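Local atomic coordinates of 3-keto-5-aminohexanoate cleavage enzyme (PDB entry 3C6C), a protein that probably cleaves 3-keto-5-aminohexanoate, a beta-keto acid, with the help of a bound divalent metal ion. Residues Q49-C54 / K85-R90. Numbering follows the deposited sequence.
Sequences QIADAC and KEVVDR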
# COMPACT_ATOMS: atom_id res chain seq x y z
N GLN A 49 10.89 -34.08 -26.25
CA GLN A 49 9.61 -33.76 -25.59
C GLN A 49 9.60 -32.31 -25.13
O GLN A 49 8.58 -31.58 -25.20
CB GLN A 49 9.34 -34.69 -24.41
CG GLN A 49 8.97 -36.10 -24.83
CD GLN A 49 9.12 -37.11 -23.74
OE1 GLN A 49 9.72 -36.84 -22.70
NE2 GLN A 49 8.61 -38.32 -23.98
N ILE A 50 10.76 -31.88 -24.67
CA ILE A 50 10.91 -30.51 -24.13
C ILE A 50 10.82 -29.49 -25.27
O ILE A 50 10.14 -28.49 -25.16
CB ILE A 50 12.23 -30.36 -23.32
CG1 ILE A 50 12.14 -31.21 -22.05
CG2 ILE A 50 12.52 -28.91 -22.98
CD1 ILE A 50 13.42 -31.39 -21.27
N ALA A 51 11.48 -29.79 -26.39
CA ALA A 51 11.38 -28.96 -27.59
C ALA A 51 9.94 -28.95 -28.08
O ALA A 51 9.40 -27.91 -28.43
CB ALA A 51 12.35 -29.45 -28.73
N ASP A 52 9.32 -30.13 -28.11
CA ASP A 52 7.93 -30.24 -28.58
C ASP A 52 7.03 -29.32 -27.74
O ASP A 52 6.12 -28.67 -28.25
CB ASP A 52 7.40 -31.70 -28.47
CG ASP A 52 7.91 -32.61 -29.60
OD1 ASP A 52 8.56 -32.12 -30.55
OD2 ASP A 52 7.66 -33.84 -29.50
N ALA A 53 7.33 -29.26 -26.45
CA ALA A 53 6.53 -28.47 -25.49
C ALA A 53 6.72 -26.97 -25.76
O ALA A 53 5.80 -26.19 -25.65
CB ALA A 53 6.91 -28.82 -24.03
N CYS A 54 7.94 -26.59 -26.15
CA CYS A 54 8.22 -25.18 -26.51
C CYS A 54 7.42 -24.79 -27.73
O CYS A 54 6.89 -23.69 -27.81
CB CYS A 54 9.73 -24.94 -26.78
SG CYS A 54 10.80 -25.18 -25.35
N LYS A 85 21.75 -28.29 -25.79
CA LYS A 85 22.03 -28.07 -27.22
C LYS A 85 21.02 -28.78 -28.11
O LYS A 85 20.56 -28.25 -29.12
CB LYS A 85 23.48 -28.45 -27.57
CG LYS A 85 23.85 -28.25 -29.04
CD LYS A 85 23.89 -26.79 -29.42
CE LYS A 85 24.83 -26.53 -30.61
NZ LYS A 85 24.48 -27.27 -31.85
N GLU A 86 20.65 -29.98 -27.71
CA GLU A 86 19.67 -30.77 -28.49
C GLU A 86 18.32 -30.05 -28.47
O GLU A 86 17.64 -29.95 -29.49
CB GLU A 86 19.52 -32.20 -27.96
CG GLU A 86 18.55 -33.01 -28.82
CD GLU A 86 18.32 -34.42 -28.37
OE1 GLU A 86 19.14 -34.94 -27.58
OE2 GLU A 86 17.28 -35.00 -28.79
N VAL A 87 17.95 -29.53 -27.30
CA VAL A 87 16.64 -28.86 -27.19
C VAL A 87 16.62 -27.64 -28.11
O VAL A 87 15.69 -27.46 -28.89
CB VAL A 87 16.27 -28.42 -25.74
CG1 VAL A 87 15.02 -27.46 -25.78
CG2 VAL A 87 15.99 -29.66 -24.84
N VAL A 88 17.66 -26.84 -28.05
CA VAL A 88 17.71 -25.57 -28.79
C VAL A 88 17.78 -25.84 -30.30
O VAL A 88 17.14 -25.16 -31.11
CB VAL A 88 18.89 -24.68 -28.32
CG1 VAL A 88 19.19 -23.58 -29.32
CG2 VAL A 88 18.58 -24.10 -26.92
N ASP A 89 18.53 -26.89 -30.65
CA ASP A 89 18.65 -27.30 -32.05
C ASP A 89 17.29 -27.74 -32.60
O ASP A 89 16.92 -27.39 -33.72
CB ASP A 89 19.70 -28.40 -32.25
CG ASP A 89 21.14 -27.89 -32.10
OD1 ASP A 89 21.34 -26.65 -32.04
OD2 ASP A 89 22.06 -28.75 -32.04
N ARG A 90 16.56 -28.49 -31.79
CA ARG A 90 15.21 -28.94 -32.16
C ARG A 90 14.22 -27.79 -32.32
O ARG A 90 13.47 -27.75 -33.28
CB ARG A 90 14.64 -30.00 -31.19
CG ARG A 90 15.35 -31.34 -31.24
CD ARG A 90 14.70 -32.32 -30.32
NE ARG A 90 15.39 -33.59 -30.33
CZ ARG A 90 15.11 -34.58 -31.18
NH1 ARG A 90 14.17 -34.41 -32.09
NH2 ARG A 90 15.76 -35.72 -31.13
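Ala51 presses its methyl against Arg90 and Val87 where helices 47-60 and 81-92 pack side by side, their local axes 8.6 Å apart and inclined at 39°. Its CB lies 3.4 Å from CB of Arg90, a tight fit that a small side chain suits, and 3.9 Å from the carbonyl O of Val87. Deeper in, the branched side chains of Ile50 and Val87 cross at about a right angle, and CG2 of Ile50 meets CG2 of Val87 at 4.0 Å. With CG1 of Ile50 set opposite its carbonyl carbon (chi1 -67°), CG2 is the branch that meets Val87. The branched valine also packs on Ile67 and Val69 of strand 64-70, touching both the neighbouring helix and the sheet.

The outer side is looser and polar. Arg90 lends its aliphatic CB and CD to Ala51, then carries its extended chain outward to Glu86 of its own helix. Its NE and NH2 converge side-on on OE2 of Glu86, NE at 2.8 Å; this oxygen lies in the guanidinium plane, and the double grip fixes the group's rotation. Such packing of neighbouring helices that flank strand 64-70, itself bearing nickel ligands His66 and His68, is characteristic of the TIM beta/alpha-barrel.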